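Local coordinates for mandelate racemase/muconate lactonizing enzyme family protein (Roseovarius sp. TM1035, PDB 3T9P), which belongs to the mandelate racemase/muconate lactonizing enzyme family of the enolase superfamily and is probably an isomerase or related enzyme of unidentified substrate, at residues A[281-294]-A[316-328]. Numbering follows the deposited sequence.
With SO4 (sulfate ion), chain C; FMT (formic acid), chain E.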
loop_
_atom_site.group_PDB
_atom_site.type_symbol
_atom_site.label_atom_id
_atom_site.label_comp_id
_atom_site.label_asym_id
_atom_site.label_seq_id
_atom_site.Cartn_x
_atom_site.Cartn_y
_atom_site.Cartn_z
ATOM N N VAL A 281 7.628 -13.408 1.607
ATOM C CA VAL A 281 7.563 -13.253 3.097
ATOM C C VAL A 281 7.754 -11.743 3.499
ATOM O O VAL A 281 7.079 -11.160 4.410
ATOM C CB VAL A 281 8.590 -14.224 3.771
ATOM C CG1 VAL A 281 8.737 -13.889 5.314
ATOM C CG2 VAL A 281 8.120 -15.581 3.610
ATOM N N MET A 282 8.734 -11.128 2.863
ATOM C CA MET A 282 9.198 -9.772 3.282
ATOM C C MET A 282 8.210 -8.726 2.743
ATOM O O MET A 282 7.981 -7.766 3.429
ATOM C CB MET A 282 10.594 -9.413 2.668
ATOM C CG MET A 282 11.756 -9.966 3.404
ATOM S SD MET A 282 11.610 -11.465 4.449
ATOM C CE MET A 282 13.089 -11.248 5.493
ATOM N N TYR A 283 7.628 -8.878 1.533
ATOM C CA TYR A 283 6.618 -7.896 1.106
ATOM C C TYR A 283 5.297 -8.067 1.858
ATOM O O TYR A 283 4.434 -7.162 1.884
ATOM C CB TYR A 283 6.328 -8.038 -0.409
ATOM C CG TYR A 283 7.475 -7.761 -1.311
ATOM C CD1 TYR A 283 8.395 -6.764 -1.011
ATOM C CD2 TYR A 283 7.594 -8.447 -2.551
ATOM C CE1 TYR A 283 9.478 -6.451 -1.909
ATOM C CE2 TYR A 283 8.605 -8.149 -3.452
ATOM C CZ TYR A 283 9.547 -7.146 -3.112
ATOM O OH TYR A 283 10.537 -6.873 -3.990
ATOM N N MET A 284 5.082 -9.262 2.370
ATOM C CA MET A 284 3.788 -9.580 3.045
ATOM C C MET A 284 3.711 -8.978 4.474
ATOM O O MET A 284 2.611 -8.828 5.046
ATOM C CB MET A 284 3.747 -11.101 3.322
ATOM C CG MET A 284 3.050 -11.850 2.174
ATOM S SD MET A 284 1.410 -11.223 1.710
ATOM C CE MET A 284 0.554 -11.226 3.259
ATOM N N GLY A 285 4.870 -8.716 5.090
ATOM C CA GLY A 285 4.819 -8.314 6.504
ATOM C C GLY A 285 5.286 -9.394 7.468
ATOM O O GLY A 285 5.100 -9.251 8.676
ATOM N N GLY A 286 5.751 -10.554 6.957
ATOM C CA GLY A 286 6.523 -11.498 7.802
ATOM C C GLY A 286 5.818 -12.861 7.820
ATOM O O GLY A 286 4.959 -13.134 6.980
ATOM N N MET A 287 6.210 -13.732 8.750
ATOM C CA MET A 287 5.754 -15.152 8.689
ATOM C C MET A 287 4.260 -15.316 9.051
ATOM O O MET A 287 3.537 -16.080 8.410
ATOM C CB MET A 287 6.627 -15.999 9.639
ATOM C CG MET A 287 8.143 -15.837 9.284
ATOM S SD MET A 287 8.620 -16.713 7.707
ATOM C CE MET A 287 8.541 -18.416 8.164
ATOM N N HIS A 288 3.811 -14.640 10.091
ATOM C CA HIS A 288 2.396 -14.799 10.485
ATOM C C HIS A 288 1.534 -14.428 9.302
ATOM O O HIS A 288 0.591 -15.116 9.005
ATOM C CB HIS A 288 2.051 -13.855 11.679
ATOM C CG HIS A 288 2.357 -14.443 13.029
ATOM N ND1 HIS A 288 1.814 -15.639 13.459
ATOM C CD2 HIS A 288 3.077 -13.960 14.069
ATOM C CE1 HIS A 288 2.265 -15.908 14.685
ATOM N NE2 HIS A 288 3.014 -14.887 15.090
ATOM N N ARG A 289 1.818 -13.300 8.641
ATOM C CA ARG A 289 0.967 -12.865 7.554
ATOM C C ARG A 289 1.094 -13.783 6.354
ATOM O O ARG A 289 0.073 -14.078 5.736
ATOM C CB ARG A 289 1.239 -11.411 7.194
ATOM C CG ARG A 289 0.775 -10.441 8.329
ATOM C CD ARG A 289 1.009 -8.923 7.883
ATOM N NE ARG A 289 0.383 -8.552 6.579
ATOM C CZ ARG A 289 -0.909 -8.355 6.405
ATOM N NH1 ARG A 289 -1.740 -8.450 7.499
ATOM N NH2 ARG A 289 -1.398 -8.018 5.202
ATOM N N THR A 290 2.304 -14.291 6.080
ATOM C CA THR A 290 2.436 -15.217 4.938
ATOM C C THR A 290 1.619 -16.549 5.201
ATOM O O THR A 290 0.934 -17.071 4.313
ATOM C CB THR A 290 3.944 -15.507 4.680
ATOM O OG1 THR A 290 4.525 -14.230 4.411
ATOM C CG2 THR A 290 4.140 -16.408 3.403
ATOM N N LEU A 291 1.741 -17.056 6.425
ATOM C CA LEU A 291 0.958 -18.219 6.891
ATOM C C LEU A 291 -0.546 -18.039 6.684
ATOM O O LEU A 291 -1.219 -18.976 6.257
ATOM C CB LEU A 291 1.260 -18.482 8.387
ATOM C CG LEU A 291 2.626 -19.143 8.613
ATOM C CD1 LEU A 291 2.911 -19.116 10.170
ATOM C CD2 LEU A 291 2.633 -20.614 7.974
ATOM N N GLN A 292 -1.070 -16.830 6.900
ATOM C CA GLN A 292 -2.465 -16.495 6.648
ATOM C C GLN A 292 -2.806 -16.660 5.140
ATOM O O GLN A 292 -3.797 -17.380 4.793
ATOM C CB GLN A 292 -2.804 -15.094 7.214
ATOM C CG GLN A 292 -4.264 -14.618 6.968
ATOM C CD GLN A 292 -5.375 -15.516 7.640
ATOM O OE1 GLN A 292 -5.220 -16.006 8.784
ATOM N NE2 GLN A 292 -6.478 -15.758 6.881
ATOM N N VAL A 293 -1.917 -16.178 4.255
ATOM C CA VAL A 293 -2.069 -16.432 2.845
ATOM C C VAL A 293 -2.010 -17.937 2.509
ATOM O O VAL A 293 -2.812 -18.388 1.690
ATOM C CB VAL A 293 -1.077 -15.595 1.985
ATOM C CG1 VAL A 293 -1.203 -16.007 0.482
ATOM C CG2 VAL A 293 -1.350 -14.059 2.240
ATOM N N CYS A 294 -1.101 -18.685 3.110
ATOM C CA CYS A 294 -0.980 -20.108 2.793
ATOM C C CYS A 294 -2.288 -20.847 3.121
ATOM O O CYS A 294 -2.689 -21.782 2.395
ATOM C CB CYS A 294 0.094 -20.697 3.649
ATOM S SG CYS A 294 1.774 -20.105 3.094
ATOM N N MET A 316 16.183 -17.630 3.267
ATOM C CA MET A 316 16.159 -18.513 4.480
ATOM C C MET A 316 14.763 -18.513 5.139
ATOM O O MET A 316 14.244 -19.569 5.497
ATOM C CB MET A 316 17.240 -18.060 5.518
ATOM C CG MET A 316 17.330 -19.019 6.808
ATOM S SD MET A 316 17.559 -20.753 6.253
ATOM C CE MET A 316 19.264 -20.662 5.731
ATOM N N CYS A 317 14.079 -17.361 5.165
ATOM C CA CYS A 317 12.677 -17.394 5.764
ATOM C C CYS A 317 11.771 -18.297 4.924
ATOM O O CYS A 317 10.906 -19.078 5.489
ATOM C CB CYS A 317 12.088 -15.998 5.786
ATOM S SG CYS A 317 12.908 -14.825 6.929
ATOM N N THR A 318 11.897 -18.144 3.576
ATOM C CA THR A 318 11.164 -19.002 2.668
ATOM C C THR A 318 11.480 -20.510 2.877
ATOM O O THR A 318 10.565 -21.379 2.809
ATOM C CB THR A 318 11.387 -18.565 1.217
ATOM O OG1 THR A 318 11.023 -17.175 1.124
ATOM C CG2 THR A 318 10.489 -19.303 0.332
ATOM N N MET A 319 12.744 -20.842 3.076
ATOM C CA MET A 319 13.115 -22.213 3.295
ATOM C C MET A 319 12.416 -22.789 4.568
ATOM O O MET A 319 11.913 -23.921 4.530
ATOM C CB MET A 319 14.646 -22.255 3.536
ATOM C CG MET A 319 15.405 -22.158 2.172
ATOM S SD MET A 319 17.165 -21.669 2.309
ATOM C CE MET A 319 17.770 -23.077 3.379
ATOM N N HIS A 320 12.454 -22.040 5.689
ATOM C CA HIS A 320 11.791 -22.470 6.914
ATOM C C HIS A 320 10.319 -22.566 6.677
ATOM O O HIS A 320 9.672 -23.566 7.127
ATOM C CB HIS A 320 12.030 -21.536 8.114
ATOM C CG HIS A 320 13.427 -21.599 8.663
ATOM N ND1 HIS A 320 13.729 -22.236 9.862
ATOM C CD2 HIS A 320 14.625 -21.188 8.145
ATOM C CE1 HIS A 320 15.039 -22.106 10.103
ATOM N NE2 HIS A 320 15.605 -21.481 9.076
ATOM N N LEU A 321 9.740 -21.619 5.947
ATOM C CA LEU A 321 8.304 -21.735 5.677
ATOM C C LEU A 321 7.977 -23.008 4.851
ATOM O O LEU A 321 6.958 -23.704 5.160
ATOM C CB LEU A 321 7.751 -20.514 4.910
ATOM C CG LEU A 321 6.316 -20.481 4.409
ATOM C CD1 LEU A 321 5.518 -19.857 5.545
ATOM C CD2 LEU A 321 6.114 -19.554 3.211
ATOM N N LEU A 322 8.778 -23.305 3.794
ATOM C CA LEU A 322 8.463 -24.517 2.955
ATOM C C LEU A 322 8.670 -25.824 3.733
ATOM O O LEU A 322 8.077 -26.847 3.364
ATOM C CB LEU A 322 9.306 -24.581 1.667
ATOM C CG LEU A 322 8.862 -23.508 0.696
ATOM C CD1 LEU A 322 9.945 -23.301 -0.436
ATOM C CD2 LEU A 322 7.488 -23.821 0.086
ATOM N N ARG A 323 9.537 -25.816 4.741
ATOM C CA ARG A 323 9.689 -26.966 5.643
ATOM C C ARG A 323 8.496 -27.163 6.598
ATOM O O ARG A 323 8.497 -28.139 7.359
ATOM C CB ARG A 323 10.977 -26.835 6.485
ATOM C CG ARG A 323 12.314 -27.025 5.680
ATOM C CD ARG A 323 12.464 -28.406 5.017
ATOM N NE ARG A 323 12.268 -29.514 6.009
ATOM C CZ ARG A 323 12.301 -30.836 5.733
ATOM N NH1 ARG A 323 12.587 -31.289 4.527
ATOM N NH2 ARG A 323 12.044 -31.726 6.680
ATOM N N ALA A 324 7.516 -26.279 6.620
ATOM C CA ALA A 324 6.516 -26.357 7.639
ATOM C C ALA A 324 5.104 -26.397 7.068
ATOM O O ALA A 324 4.231 -27.092 7.626
ATOM C CB ALA A 324 6.690 -25.129 8.638
ATOM N N ILE A 325 4.844 -25.760 5.927
ATOM C CA ILE A 325 3.423 -25.596 5.515
ATOM C C ILE A 325 2.878 -26.916 4.904
ATOM O O ILE A 325 3.633 -27.648 4.271
ATOM C CB ILE A 325 3.158 -24.430 4.573
ATOM C CG1 ILE A 325 3.925 -24.588 3.228
ATOM C CG2 ILE A 325 3.435 -23.066 5.346
ATOM C CD1 ILE A 325 3.379 -23.612 2.125
ATOM N N PRO A 326 1.548 -27.196 5.085
ATOM C CA PRO A 326 1.085 -28.488 4.515
ATOM C C PRO A 326 0.863 -28.444 2.999
ATOM O O PRO A 326 0.698 -29.514 2.333
ATOM C CB PRO A 326 -0.262 -28.733 5.278
ATOM C CG PRO A 326 -0.782 -27.259 5.548
ATOM C CD PRO A 326 0.488 -26.471 5.830
ATOM N N ASN A 327 0.849 -27.236 2.413
ATOM C CA ASN A 327 0.441 -27.144 0.991
ATOM C C ASN A 327 1.558 -26.475 0.145
ATOM O O ASN A 327 1.243 -25.620 -0.603
ATOM C CB ASN A 327 -0.918 -26.343 0.741
ATOM C CG ASN A 327 -0.964 -24.949 1.448
ATOM O OD1 ASN A 327 -0.287 -24.743 2.433
ATOM N ND2 ASN A 327 -1.700 -23.982 0.872
ATOM N N ALA A 328 2.810 -26.846 0.349
ATOM C CA ALA A 328 3.973 -26.282 -0.383
ATOM C C ALA A 328 3.929 -26.685 -1.827
ATOM O O ALA A 328 3.506 -27.817 -2.105
ATOM C CB ALA A 328 5.211 -26.794 0.240
HETATM S S SO4 C . 12.913 -34.847 4.859
HETATM O O1 SO4 C . 12.835 -34.157 6.143
HETATM O O2 SO4 C . 12.654 -33.935 3.730
HETATM O O3 SO4 C . 14.289 -35.391 4.774
HETATM O O4 SO4 C . 11.892 -35.906 4.771
HETATM C C FMT E . 12.146 -8.713 -6.244
HETATM O O1 FMT E . 12.772 -8.135 -7.202
HETATM O O2 FMT E . 10.943 -8.538 -5.989
HETATM O O HOH W 1 9.028 -15.503 0.479
#
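L321, on helix 316-322, drives into helix 287-294 as a knob into a hole, its side chain seated among M287, T290, L291 and C294. These two helical segments belong to the enolase-type C-terminal barrel domain and cross at -46°, their axes 11.6 Å apart at closest approach. Followed outward from the backbone, L321 first meets M287: its CB lies 4.0 Å from M287 CE. CG stands anti to the backbone N (chi1 174°), which sends the two methyls in among the four residues. There CD1 rests 3.8 Å from L291 CD2, while CD2 abuts T290 CG2 at 3.7 Å. In M287 the bend at chi2 sets SD 4.0 Å from C317 CB, and the further bend at chi3 turns CE to lie 3.6 Å from C317 O; outside the pair, W112 of helix 98-119 also packs on M287. Beyond the knob, I325 continues the apolar seam, its CG2 against L291 CD2 and its CD1 near C294 SG. At the other end, a water accepts from V281 N and donates to T318 OG1, whose hydroxyl also bonds to V314 O. N327 supplies the direct polar link, its ND2 donating to C294 O at 2.9 Å. An alanine here would probably leave C294 O without this cross-segment donor and open a gap beside C294. The amide nitrogen ND2 sits tilted 22° from the carbonyl plane of C294.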